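PDB 5MYP: aldehyde dehydrogenase from Trypanosoma brucei, which probably catalyses the NAD-dependent oxidation of aldehydes, as other members of the aldehyde dehydrogenase family do. Local coordinates for residues V149-E154 with G177-G182; D195-T200 with H216-T221; I253-T258 with P314-A319; L118-V123 with G145-I150; Q323-F328 with G368-V373. One frame throughout, in Å; residues are numbered along the deposited sequence.

Interaction 1 of 5, residues V149-E154 with G177-G182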
# COMPACT_ATOMS: atom_id res chain seq x y z
N VAL A 149 -14.14 2.30 12.83
CA VAL A 149 -15.48 2.77 12.53
C VAL A 149 -15.96 2.00 11.31
O VAL A 149 -15.23 1.87 10.33
CB VAL A 149 -15.52 4.29 12.27
CG1 VAL A 149 -16.92 4.73 11.85
CG2 VAL A 149 -15.06 5.04 13.52
N ILE A 150 -17.18 1.48 11.36
CA ILE A 150 -17.77 0.77 10.23
C ILE A 150 -18.93 1.57 9.64
O ILE A 150 -19.66 2.25 10.37
CB ILE A 150 -18.21 -0.67 10.57
CG1 ILE A 150 -19.31 -0.71 11.65
CG2 ILE A 150 -17.01 -1.49 11.01
CD1 ILE A 150 -19.94 -2.08 11.80
N LYS A 151 -19.09 1.48 8.32
CA LYS A 151 -20.13 2.18 7.60
C LYS A 151 -20.90 1.17 6.74
O LYS A 151 -20.50 0.88 5.61
CB LYS A 151 -19.52 3.33 6.78
CG LYS A 151 -20.52 4.39 6.33
CD LYS A 151 -21.09 4.08 4.95
CE LYS A 151 -22.58 4.31 4.88
NZ LYS A 151 -23.16 3.65 3.68
N PRO A 152 -21.99 0.59 7.29
CA PRO A 152 -22.78 -0.38 6.52
C PRO A 152 -23.44 0.23 5.29
O PRO A 152 -23.84 1.40 5.31
CB PRO A 152 -23.85 -0.82 7.53
CG PRO A 152 -23.26 -0.55 8.86
CD PRO A 152 -22.48 0.71 8.67
N SER A 153 -23.57 -0.58 4.24
CA SER A 153 -24.25 -0.14 3.02
C SER A 153 -25.74 0.07 3.28
O SER A 153 -26.40 -0.77 3.90
CB SER A 153 -24.08 -1.15 1.90
OG SER A 153 -24.83 -0.76 0.76
N GLU A 154 -26.26 1.20 2.79
CA GLU A 154 -27.69 1.50 2.89
C GLU A 154 -28.56 0.64 1.95
O GLU A 154 -29.77 0.56 2.14
CB GLU A 154 -27.96 3.00 2.69
CG GLU A 154 -27.96 3.52 1.25
CD GLU A 154 -26.59 3.93 0.73
OE1 GLU A 154 -25.56 3.33 1.16
OE2 GLU A 154 -26.55 4.86 -0.10
N GLY A 177 -17.03 1.90 16.36
CA GLY A 177 -18.10 2.87 16.11
C GLY A 177 -18.87 2.51 14.85
O GLY A 177 -18.34 1.82 13.97
N ILE A 178 -20.12 2.96 14.76
CA ILE A 178 -20.96 2.68 13.60
C ILE A 178 -21.53 3.99 13.05
O ILE A 178 -22.07 4.80 13.81
CB ILE A 178 -22.11 1.70 13.92
CG1 ILE A 178 -21.56 0.41 14.57
CG2 ILE A 178 -22.90 1.38 12.66
CD1 ILE A 178 -22.63 -0.54 15.08
N VAL A 179 -21.39 4.19 11.74
CA VAL A 179 -22.03 5.31 11.05
C VAL A 179 -22.97 4.72 10.01
O VAL A 179 -22.54 3.98 9.13
CB VAL A 179 -21.00 6.25 10.38
CG1 VAL A 179 -21.70 7.32 9.54
CG2 VAL A 179 -20.12 6.91 11.43
N ASN A 180 -24.26 5.05 10.10
CA ASN A 180 -25.28 4.56 9.18
C ASN A 180 -25.78 5.70 8.31
O ASN A 180 -25.94 6.83 8.78
CB ASN A 180 -26.45 3.94 9.97
CG ASN A 180 -26.18 2.49 10.36
OD1 ASN A 180 -25.98 1.65 9.49
ND2 ASN A 180 -26.20 2.19 11.66
N GLY A 181 -26.01 5.40 7.03
CA GLY A 181 -26.58 6.35 6.08
C GLY A 181 -26.07 6.17 4.67
O GLY A 181 -25.44 5.17 4.35
N GLY A 182 -26.33 7.17 3.83
CA GLY A 182 -25.97 7.14 2.41
C GLY A 182 -24.81 8.08 2.12
O GLY A 182 -23.82 8.11 2.86
O HOH W 1 -26.01 2.39 6.72
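Lys151 NZ reaches across to Gly181 O at 2.8 Å, and two groups from its own segment share the ammonium. It also donates to Pro152 O at 2.9 Å, arriving well above the plane of that carbonyl, while Glu154 OE1 forms a looser salt bridge at 3.5 Å. The lysine chain starts with CG anti to the backbone N (chi1 -162°), then bends at chi2 and chi3, which carries NZ along the strand direction to the turn instead of straight outward. Its CG passes close to Val179 O on the way. The carboxylate of Glu154 lies beside the glycine backbone, OE2 meeting Gly182 CA.

A water gathers the same turn from a second direction: it donates to Pro152 O and to Asn180 OD1 and accepts from Gly181 N. The other end of the Asn180 amide, ND2, is held by Thr164 of helix 157-170. Asn180 OD1 also touches the proline ring, across which its side chain lies at about a right angle, 3.6 Å from Pro152 CG.

Earlier in the two segments the contact is regular parallel sheet. Ile150 N donates to Gly177 O, and Val179 N to Ile150 O at 2.9 Å, the latter bond almost straight. Ile150 and Ile178 lie side by side, CG1 to CG1 3.9 Å, over helix 157-170; Val149 CG1 meets Val179 CG2 on the other face of the sheet.

The arrangement is a beta-alpha-beta unit, strand 147-151, helix 157-170 and strand 176-178, in a Rossmann-like domain. Both strands lead into polar turns at their C-terminal ends, where related enzymes bind the dinucleotide coenzyme.

Interaction 2 of 5, residues D195-T200 with H216-T221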
# COMPACT_ATOMS: atom_id res chain seq x y z
N ASP A 195 -6.44 6.29 10.15
CA ASP A 195 -5.08 5.82 9.87
C ASP A 195 -5.03 4.77 8.76
O ASP A 195 -3.96 4.46 8.25
CB ASP A 195 -4.44 5.32 11.15
CG ASP A 195 -4.39 6.40 12.21
OD1 ASP A 195 -3.50 7.27 12.11
OD2 ASP A 195 -5.28 6.41 13.09
N HIS A 196 -6.20 4.24 8.40
CA HIS A 196 -6.38 3.39 7.24
C HIS A 196 -7.87 3.37 6.87
O HIS A 196 -8.73 3.44 7.75
CB HIS A 196 -5.92 1.95 7.53
CG HIS A 196 -5.62 1.16 6.30
ND1 HIS A 196 -4.34 0.96 5.84
CD2 HIS A 196 -6.44 0.52 5.42
CE1 HIS A 196 -4.37 0.23 4.74
NE2 HIS A 196 -5.63 -0.04 4.46
N ILE A 197 -8.16 3.27 5.58
CA ILE A 197 -9.53 3.11 5.09
C ILE A 197 -9.59 1.88 4.19
O ILE A 197 -8.80 1.76 3.25
CB ILE A 197 -10.02 4.35 4.31
CG1 ILE A 197 -10.01 5.60 5.20
CG2 ILE A 197 -11.42 4.12 3.73
CD1 ILE A 197 -10.05 6.92 4.45
N LEU A 198 -10.50 0.95 4.49
CA LEU A 198 -10.82 -0.14 3.57
C LEU A 198 -12.19 0.12 2.96
O LEU A 198 -13.18 0.28 3.69
CB LEU A 198 -10.77 -1.51 4.25
CG LEU A 198 -10.85 -2.71 3.28
CD1 LEU A 198 -9.97 -3.88 3.71
CD2 LEU A 198 -12.29 -3.17 3.04
N TYR A 199 -12.25 0.14 1.63
CA TYR A 199 -13.49 0.36 0.88
C TYR A 199 -13.70 -0.79 -0.10
O TYR A 199 -12.80 -1.13 -0.86
CB TYR A 199 -13.45 1.69 0.12
CG TYR A 199 -14.60 1.83 -0.86
CD1 TYR A 199 -15.86 2.24 -0.42
CD2 TYR A 199 -14.45 1.51 -2.20
CE1 TYR A 199 -16.93 2.35 -1.30
CE2 TYR A 199 -15.51 1.61 -3.09
CZ TYR A 199 -16.75 2.03 -2.64
OH TYR A 199 -17.80 2.13 -3.52
N THR A 200 -14.91 -1.35 -0.07
CA THR A 200 -15.35 -2.34 -1.04
C THR A 200 -16.52 -1.74 -1.81
O THR A 200 -17.45 -1.18 -1.20
CB THR A 200 -15.78 -3.65 -0.36
OG1 THR A 200 -14.73 -4.11 0.50
CG2 THR A 200 -16.07 -4.74 -1.39
N HIS A 216 -5.88 13.59 4.38
CA HIS A 216 -5.19 13.21 5.63
C HIS A 216 -3.96 12.30 5.43
O HIS A 216 -3.40 11.79 6.40
CB HIS A 216 -6.18 12.52 6.58
CG HIS A 216 -7.34 13.38 6.99
ND1 HIS A 216 -7.19 14.53 7.73
CD2 HIS A 216 -8.67 13.23 6.77
CE1 HIS A 216 -8.38 15.07 7.95
NE2 HIS A 216 -9.29 14.30 7.38
N LEU A 217 -3.54 12.11 4.18
CA LEU A 217 -2.50 11.13 3.81
C LEU A 217 -2.77 9.75 4.44
O LEU A 217 -1.89 9.16 5.08
CB LEU A 217 -1.11 11.65 4.17
CG LEU A 217 -0.72 12.99 3.53
CD1 LEU A 217 0.64 13.44 4.04
CD2 LEU A 217 -0.73 12.88 2.01
N THR A 218 -3.99 9.27 4.25
CA THR A 218 -4.43 8.00 4.83
C THR A 218 -4.28 6.88 3.80
O THR A 218 -4.82 7.00 2.69
CB THR A 218 -5.90 8.09 5.27
OG1 THR A 218 -6.04 9.16 6.22
CG2 THR A 218 -6.37 6.78 5.91
N PRO A 219 -3.56 5.80 4.15
CA PRO A 219 -3.49 4.66 3.22
C PRO A 219 -4.85 3.99 3.02
O PRO A 219 -5.67 3.95 3.94
CB PRO A 219 -2.49 3.69 3.89
CG PRO A 219 -2.29 4.18 5.27
CD PRO A 219 -2.67 5.62 5.32
N VAL A 220 -5.07 3.48 1.81
CA VAL A 220 -6.35 2.86 1.45
C VAL A 220 -6.15 1.45 0.90
O VAL A 220 -5.17 1.18 0.21
CB VAL A 220 -7.16 3.70 0.43
CG1 VAL A 220 -7.50 5.07 1.02
CG2 VAL A 220 -6.43 3.85 -0.90
N THR A 221 -7.09 0.57 1.25
CA THR A 221 -7.26 -0.71 0.60
C THR A 221 -8.59 -0.61 -0.13
O THR A 221 -9.62 -0.30 0.48
CB THR A 221 -7.29 -1.86 1.63
OG1 THR A 221 -6.04 -1.88 2.34
CG2 THR A 221 -7.50 -3.22 0.94
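His196 and Thr221 supply the side-chain hydrogen bond of this contact, NE2 to OG1 at 2.8 Å, with either able to be the donor. With CG anti to the backbone N (chi1 -160°), the imidazole is laid along the neighbouring strand, and Thr221 CB lies in the plane of the ring at its edge. Pro219 O sits 3.6 Å above the ring plane, over its centre, so one face is covered by a carbonyl and the bond to Thr221 fixes the ring's rotation. His196 ND1, by contrast, is buried by the contact and finds no polar partner.

Backbone bonds follow the parallel register. Pro219 O accepts from Ile197 N at 3.1 Å, Ile197 O from Thr221 N, and Thr221 O from Tyr199 N at 2.9 Å.

Side-chain packing fills in on both faces. Leu198 CD1 meets Thr221 CG2 at 3.8 Å on the His196 side; on the other, Ile197 CB lies 4.2 Å from Val220 CG1. Thr218 CG2 fits against His196 N and Ile197 CG1. The ring of Pro219 rests on Asp195 O, with CD at 3.4 Å.

Strand 196-200 lies between strands 110-124 and 220-223, with helix 203-214 crossing over as the middle of a beta-alpha-beta unit. Ile197 and Val220 face that helix; His196 packs edge-to-face against Phe453, and helix 447-452 touches His196 and Thr221. Strand 220-223 runs on to Glu223, a predicted active-site residue, and Pro219 packs against Met441 of the second subunit.

Interaction 3 of 5, residues I253-T258 with P314-A319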
# COMPACT_ATOMS: atom_id res chain seq x y z
N ILE A 253 -24.98 -17.74 -7.86
CA ILE A 253 -24.89 -17.19 -6.50
C ILE A 253 -25.10 -15.67 -6.52
O ILE A 253 -24.51 -14.96 -7.35
CB ILE A 253 -23.58 -17.57 -5.76
CG1 ILE A 253 -22.32 -17.06 -6.49
CG2 ILE A 253 -23.51 -19.07 -5.53
CD1 ILE A 253 -21.03 -17.39 -5.77
N ASN A 254 -25.99 -15.20 -5.65
CA ASN A 254 -26.37 -13.78 -5.57
C ASN A 254 -26.87 -13.17 -6.89
O ASN A 254 -26.78 -11.95 -7.09
CB ASN A 254 -25.20 -12.97 -4.98
CG ASN A 254 -25.65 -11.80 -4.13
OD1 ASN A 254 -26.66 -11.88 -3.42
ND2 ASN A 254 -24.90 -10.72 -4.17
N ALA A 255 -27.43 -14.01 -7.77
CA ALA A 255 -27.89 -13.60 -9.10
C ALA A 255 -26.81 -12.83 -9.89
O ALA A 255 -27.09 -11.81 -10.52
CB ALA A 255 -29.17 -12.79 -8.99
N GLY A 256 -25.58 -13.34 -9.84
CA GLY A 256 -24.45 -12.75 -10.57
C GLY A 256 -23.77 -11.55 -9.94
O GLY A 256 -22.75 -11.08 -10.45
N GLN A 257 -24.29 -11.08 -8.81
CA GLN A 257 -23.86 -9.82 -8.20
C GLN A 257 -22.73 -10.08 -7.21
O GLN A 257 -22.88 -9.96 -6.00
CB GLN A 257 -25.06 -9.12 -7.54
CG GLN A 257 -26.12 -8.70 -8.55
CD GLN A 257 -27.48 -8.40 -7.94
OE1 GLN A 257 -28.00 -7.30 -8.09
NE2 GLN A 257 -28.05 -9.39 -7.26
N THR A 258 -21.59 -10.46 -7.78
CA THR A 258 -20.37 -10.79 -7.04
C THR A 258 -19.20 -10.19 -7.82
O THR A 258 -19.15 -10.31 -9.05
CB THR A 258 -20.18 -12.32 -6.92
OG1 THR A 258 -21.40 -12.93 -6.47
CG2 THR A 258 -19.05 -12.68 -5.97
N PRO A 314 -31.79 -15.41 -5.89
CA PRO A 314 -31.68 -14.02 -5.42
C PRO A 314 -32.21 -12.95 -6.37
O PRO A 314 -32.37 -13.18 -7.57
CB PRO A 314 -30.18 -13.83 -5.18
CG PRO A 314 -29.66 -15.21 -4.99
CD PRO A 314 -30.47 -16.05 -5.92
N ARG A 315 -32.45 -11.78 -5.80
CA ARG A 315 -33.05 -10.65 -6.48
C ARG A 315 -31.96 -9.70 -6.99
O ARG A 315 -30.88 -9.62 -6.39
CB ARG A 315 -34.01 -9.94 -5.49
CG ARG A 315 -33.41 -8.94 -4.51
CD ARG A 315 -34.44 -7.91 -4.09
NE ARG A 315 -35.67 -8.54 -3.61
CZ ARG A 315 -35.86 -9.05 -2.39
NH1 ARG A 315 -34.89 -9.08 -1.48
NH2 ARG A 315 -37.03 -9.60 -2.09
N ILE A 316 -32.26 -8.99 -8.07
CA ILE A 316 -31.42 -7.87 -8.52
C ILE A 316 -31.63 -6.73 -7.51
O ILE A 316 -32.72 -6.56 -6.97
CB ILE A 316 -31.76 -7.42 -9.96
CG1 ILE A 316 -31.66 -8.59 -10.95
CG2 ILE A 316 -30.86 -6.26 -10.40
CD1 ILE A 316 -30.35 -9.35 -10.92
N VAL A 317 -30.57 -5.98 -7.24
CA VAL A 317 -30.56 -4.97 -6.16
C VAL A 317 -31.70 -3.94 -6.25
O VAL A 317 -32.31 -3.61 -5.23
CB VAL A 317 -29.18 -4.27 -6.04
CG1 VAL A 317 -28.87 -3.41 -7.26
CG2 VAL A 317 -29.08 -3.45 -4.76
N ASN A 318 -31.98 -3.45 -7.45
CA ASN A 318 -33.04 -2.45 -7.66
C ASN A 318 -33.50 -2.41 -9.12
O ASN A 318 -32.91 -3.07 -9.98
CB ASN A 318 -32.58 -1.06 -7.18
CG ASN A 318 -31.31 -0.57 -7.88
OD1 ASN A 318 -31.09 -0.82 -9.06
ND2 ASN A 318 -30.47 0.15 -7.14
N ALA A 319 -34.56 -1.65 -9.38
CA ALA A 319 -35.15 -1.51 -10.72
C ALA A 319 -34.16 -0.99 -11.76
O ALA A 319 -34.15 -1.46 -12.90
CB ALA A 319 -36.38 -0.61 -10.66
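The side-chain amide of Gln257 meets the backbone of Arg315 to Val317 edge-on, using both its ends. OE1 receives Val317 N at 3.0 Å, the donor lying in the carbonyl plane on a lone pair. NE2 gives one hydrogen to Arg315 O, also at 3.0 Å, and the other to Asn254 O at 2.9 Å; both acceptors lie close to the amide plane, the second only 2° out of it. Three bonds in nearly one plane thus fix the flip and the tilt of the group. Asn254 O is gripped in turn by Gln257 N, which comes from the opposite face of its carbonyl plane. A second amide answers the first, since Asn254 ND2 donates to Gln257 O, while its OD1 is held by Arg65 and Arg67.

Gln257 is the centre of an inverse gamma turn, reached through Asn254, Ala255 and Gly256, all with positive phi. This compact loop follows helix 240-252 and leads directly to Cys259, the predicted active-site cysteine of the aldehyde dehydrogenase fold.

Van der Waals contact fills the remainder of the interface. Ala255 CB points at the opposing segment and touches Pro314 O at 3.5 Å, with Pro314 CB and Ile316 CD1 somewhat farther off. The proline ring packs on the loop backbone, CG to Asn254 CA 3.6 Å. The guanidinium of Arg315 forms a salt bridge with Glu309, and its carbonyl O has a further donor in Arg65.

Interaction 4 of 5, residues L118-V123 with G145-I150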
# COMPACT_ATOMS: atom_id res chain seq x y z
N LEU A 118 -1.96 0.82 13.70
CA LEU A 118 -2.02 2.09 12.98
C LEU A 118 -2.80 3.17 13.75
O LEU A 118 -2.35 4.31 13.82
CB LEU A 118 -2.66 1.88 11.61
CG LEU A 118 -1.85 1.04 10.63
CD1 LEU A 118 -2.70 0.67 9.42
CD2 LEU A 118 -0.57 1.75 10.20
N GLY A 119 -3.95 2.80 14.31
CA GLY A 119 -4.82 3.74 15.00
C GLY A 119 -6.28 3.40 14.81
O GLY A 119 -6.72 2.35 15.27
N VAL A 120 -7.02 4.28 14.14
CA VAL A 120 -8.43 4.05 13.84
C VAL A 120 -8.59 3.70 12.36
O VAL A 120 -8.10 4.43 11.49
CB VAL A 120 -9.33 5.26 14.20
CG1 VAL A 120 -10.80 4.87 14.15
CG2 VAL A 120 -8.98 5.79 15.58
N VAL A 121 -9.27 2.59 12.09
CA VAL A 121 -9.52 2.11 10.74
C VAL A 121 -10.98 2.35 10.37
O VAL A 121 -11.88 2.04 11.17
CB VAL A 121 -9.20 0.60 10.61
CG1 VAL A 121 -9.54 0.08 9.22
CG2 VAL A 121 -7.74 0.34 10.97
N LEU A 122 -11.22 2.91 9.19
CA LEU A 122 -12.58 3.03 8.65
C LEU A 122 -12.84 1.88 7.69
O LEU A 122 -12.03 1.64 6.79
CB LEU A 122 -12.78 4.37 7.93
CG LEU A 122 -14.11 4.59 7.19
CD1 LEU A 122 -15.29 4.56 8.15
CD2 LEU A 122 -14.09 5.90 6.43
N VAL A 123 -13.96 1.19 7.87
CA VAL A 123 -14.40 0.14 6.95
C VAL A 123 -15.73 0.55 6.34
O VAL A 123 -16.72 0.72 7.05
CB VAL A 123 -14.56 -1.21 7.68
CG1 VAL A 123 -15.05 -2.29 6.71
CG2 VAL A 123 -13.25 -1.61 8.33
N GLY A 145 -4.78 -4.60 16.57
CA GLY A 145 -4.73 -3.68 17.70
C GLY A 145 -5.25 -2.28 17.42
O GLY A 145 -4.96 -1.35 18.18
N ASN A 146 -6.02 -2.12 16.35
CA ASN A 146 -6.65 -0.85 16.02
C ASN A 146 -8.02 -0.79 16.67
O ASN A 146 -8.55 -1.80 17.13
CB ASN A 146 -6.82 -0.73 14.50
CG ASN A 146 -5.50 -0.84 13.77
OD1 ASN A 146 -4.63 0.03 13.87
ND2 ASN A 146 -5.33 -1.94 13.04
N THR A 147 -8.58 0.42 16.73
CA THR A 147 -10.02 0.59 16.87
C THR A 147 -10.55 0.90 15.48
O THR A 147 -9.78 1.08 14.53
CB THR A 147 -10.39 1.69 17.88
OG1 THR A 147 -9.86 2.94 17.45
CG2 THR A 147 -9.83 1.34 19.25
N ALA A 148 -11.87 0.93 15.33
CA ALA A 148 -12.47 1.03 14.01
C ALA A 148 -13.81 1.74 14.00
O ALA A 148 -14.50 1.80 15.01
CB ALA A 148 -12.62 -0.35 13.39
N VAL A 149 -14.14 2.30 12.83
CA VAL A 149 -15.48 2.77 12.53
C VAL A 149 -15.96 2.00 11.31
O VAL A 149 -15.23 1.87 10.33
CB VAL A 149 -15.52 4.29 12.27
CG1 VAL A 149 -16.92 4.73 11.85
CG2 VAL A 149 -15.06 5.04 13.52
N ILE A 150 -17.18 1.48 11.36
CA ILE A 150 -17.77 0.77 10.23
C ILE A 150 -18.93 1.57 9.64
O ILE A 150 -19.66 2.25 10.37
CB ILE A 150 -18.21 -0.67 10.57
CG1 ILE A 150 -19.31 -0.71 11.65
CG2 ILE A 150 -17.01 -1.49 11.01
CD1 ILE A 150 -19.94 -2.08 11.80
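Asn146 reaches over to Leu118 and Gly119, just before residues 120-123 of strand 110-124. Its CB lies only 3.2 Å from Gly119 O and also touches Val121 CG2. With CG anti to the carbonyl carbon (chi1 -58°), the amide is turned toward the chain just ahead of residues 120-123, and CG too packs on Val121 CG2. OD1 then accepts twice, from Leu118 N at 2.8 Å and from Gly119 N at 2.9 Å. Both donors lie in its carbonyl plane; the Gly119 bond is nearly straight at 171°, the Leu118 bond clearly bent. ND2 skims Val121 CG2 and donates to Phe453 O and Ala141 O, so the amide ties the sheet to helix 132-143 as well.

Beyond this point the two strands run parallel, 4.4 Å apart at closest approach and crossing at -23°. Backbone bonds alternate between them: Thr147 N to Gly119 O, Val121 N to Thr147 O, Val149 N to Val121 O, Val123 N to Val149 O. On one face Thr147 OG1, bonded to Cys24 O, touches Val120 CG2 at 3.5 Å, and Leu122 CD1 reaches Val149 CG1 at 4.0 Å. On the other, Val123 CB meets Ile150 CG2 at 4.1 Å, beside helix 132-143 of the same beta-alpha-beta unit.

The chemistry is thus divided: in the strands, main-chain bonds supply the polar pairing and aliphatic groups fill both faces, whereas ahead of the paired residues one buried amide satisfies two backbone N-H groups and two carbonyls, which probably fixes the register.

Interaction 5 of 5, residues Q323-F328 with G368-V373. Unlike the reference sequence in segment 323-328: Gln323 (reference His).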
# COMPACT_ATOMS: atom_id res chain seq x y z
N GLN A 323 -33.19 -2.99 -15.22
CA GLN A 323 -33.35 -2.46 -16.58
C GLN A 323 -32.03 -2.47 -17.37
O GLN A 323 -32.02 -2.80 -18.55
CB GLN A 323 -33.93 -1.04 -16.55
CG GLN A 323 -35.36 -0.98 -16.01
CD GLN A 323 -35.76 0.41 -15.53
OE1 GLN A 323 -35.31 1.42 -16.06
NE2 GLN A 323 -36.61 0.45 -14.51
N ARG A 324 -30.94 -2.12 -16.70
CA ARG A 324 -29.58 -2.17 -17.30
C ARG A 324 -29.22 -3.58 -17.78
O ARG A 324 -28.70 -3.74 -18.88
CB ARG A 324 -28.55 -1.67 -16.27
CG ARG A 324 -27.09 -1.72 -16.70
CD ARG A 324 -26.20 -1.12 -15.63
NE ARG A 324 -24.78 -1.37 -15.87
CZ ARG A 324 -24.11 -2.49 -15.57
NH1 ARG A 324 -24.71 -3.54 -14.99
NH2 ARG A 324 -22.81 -2.57 -15.86
N LEU A 325 -29.50 -4.58 -16.95
CA LEU A 325 -29.23 -5.98 -17.30
C LEU A 325 -30.12 -6.49 -18.43
O LEU A 325 -29.66 -7.22 -19.30
CB LEU A 325 -29.36 -6.88 -16.06
CG LEU A 325 -28.28 -6.65 -14.99
CD1 LEU A 325 -28.71 -7.21 -13.65
CD2 LEU A 325 -26.95 -7.25 -15.42
N MET A 326 -31.40 -6.10 -18.41
CA MET A 326 -32.31 -6.44 -19.51
C MET A 326 -31.86 -5.83 -20.85
O MET A 326 -31.94 -6.49 -21.88
CB MET A 326 -33.75 -6.03 -19.19
CG MET A 326 -34.40 -6.79 -18.04
SD MET A 326 -34.33 -8.59 -18.14
CE MET A 326 -35.32 -8.88 -19.61
N GLU A 327 -31.37 -4.59 -20.83
CA GLU A 327 -30.81 -3.96 -22.04
C GLU A 327 -29.54 -4.64 -22.55
O GLU A 327 -29.29 -4.64 -23.76
CB GLU A 327 -30.54 -2.46 -21.83
CG GLU A 327 -31.78 -1.57 -21.77
CD GLU A 327 -32.64 -1.68 -23.00
OE1 GLU A 327 -33.82 -2.06 -22.86
OE2 GLU A 327 -32.16 -1.39 -24.12
N PHE A 328 -28.74 -5.21 -21.65
CA PHE A 328 -27.55 -5.99 -22.04
C PHE A 328 -27.85 -7.21 -22.92
O PHE A 328 -27.00 -7.62 -23.71
CB PHE A 328 -26.73 -6.46 -20.82
CG PHE A 328 -25.90 -5.38 -20.15
CD1 PHE A 328 -25.58 -4.16 -20.77
CD2 PHE A 328 -25.39 -5.61 -18.87
CE1 PHE A 328 -24.80 -3.21 -20.12
CE2 PHE A 328 -24.61 -4.67 -18.22
CZ PHE A 328 -24.32 -3.46 -18.85
N GLY A 368 -24.35 -9.27 -12.77
CA GLY A 368 -25.70 -9.78 -12.93
C GLY A 368 -25.73 -11.10 -13.69
O GLY A 368 -24.68 -11.64 -14.04
N PRO A 369 -26.94 -11.62 -13.95
CA PRO A 369 -27.07 -12.95 -14.56
C PRO A 369 -26.76 -13.10 -16.07
O PRO A 369 -27.03 -14.16 -16.63
CB PRO A 369 -28.55 -13.30 -14.30
CG PRO A 369 -28.97 -12.40 -13.19
CD PRO A 369 -28.24 -11.13 -13.46
N ILE A 370 -26.18 -12.08 -16.72
CA ILE A 370 -25.87 -12.15 -18.15
C ILE A 370 -24.44 -12.68 -18.34
O ILE A 370 -23.50 -12.13 -17.76
CB ILE A 370 -26.01 -10.78 -18.85
CG1 ILE A 370 -27.36 -10.12 -18.52
CG2 ILE A 370 -25.81 -10.91 -20.36
CD1 ILE A 370 -28.58 -10.97 -18.76
N LEU A 371 -24.29 -13.72 -19.16
CA LEU A 371 -23.00 -14.33 -19.45
C LEU A 371 -22.73 -14.33 -20.97
O LEU A 371 -23.17 -15.24 -21.68
CB LEU A 371 -22.94 -15.77 -18.90
CG LEU A 371 -21.57 -16.46 -18.90
CD1 LEU A 371 -20.64 -15.85 -17.86
CD2 LEU A 371 -21.73 -17.96 -18.65
N PRO A 372 -22.01 -13.31 -21.46
CA PRO A 372 -21.52 -13.33 -22.84
C PRO A 372 -20.53 -14.47 -23.09
O PRO A 372 -19.70 -14.76 -22.23
CB PRO A 372 -20.81 -11.98 -22.98
CG PRO A 372 -21.48 -11.10 -21.99
CD PRO A 372 -21.74 -12.01 -20.82
N VAL A 373 -20.64 -15.09 -24.26
CA VAL A 373 -19.73 -16.14 -24.69
C VAL A 373 -19.06 -15.68 -25.98
O VAL A 373 -19.72 -15.51 -27.01
CB VAL A 373 -20.48 -17.48 -24.91
CG1 VAL A 373 -19.55 -18.55 -25.48
CG2 VAL A 373 -21.10 -17.96 -23.60
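Leu325 buries more surface here than any other residue, and its two methyl groups divide the work. CD2 comes down on Gly368 CA at 3.8 Å, an approach allowed by the bare alpha carbon of the glycine. CD1 lies against the ring of Pro369, touching CD at 4.0 Å, with the leucine side chain crossing the proline at about a right angle. The torsion that does this places CG anti to the carbonyl carbon (chi1 -68°), directing the fork at Gly368 and Pro369.

Ile370 is the second large contributor. It points at the helix, and its CG1 and CD1 arms meet the backbone more than the side chains: CG1 is 3.8 Å from Leu325 O and 4.2 Å from Leu325 CD2. No hydrogen bond links the segments, so the direct contact between them is van der Waals packing.

In the fold, helix 319-328 packs on the entrance of strand 370-376, which runs parallel to both strand 264-268 and strand 346-353 in the mixed sheet that also holds strand 229-232. The glycine-proline pair ends the EEIFGP sequence familiar in aldehyde dehydrogenases.

Phe328 adds its CB, 4.4 Å from Ile370 CG1, and its ring turns back along the helix. There CZ stands 3.4 Å over the centre of the Arg324 guanidinium, while Arg324 O lies over the ring's own face, offset toward the rim. The same guanidinium is pinned by a salt bridge to Glu364 and by the carbonyls of Glu365 and Ile366, which ties the helix to the loop just before Gly368.

How the interactions relate
Along the chain the five contacts follow one another without nesting. Interaction 4 closes first, returning the chain through helix 132-143, and interaction 1, which starts on its last two residues, Val149 and Ile150, closes the loop through helix 157-170. After helix 183-191, interaction 2 closes the one through helix 203-214; strand 196-200 pairs with strand 110-124, joining interactions 2 and 4 within one sheet. Interaction 3 spans a much longer loop, from before Cys259 to the approach of helix 319-328, and interaction 5 then ties that helix to the second sheet. Interactions 3 and 5 touch through Ile316, Leu325 and Pro369, whereas interactions 4 and 5 lie about 38 Å apart, centre to centre.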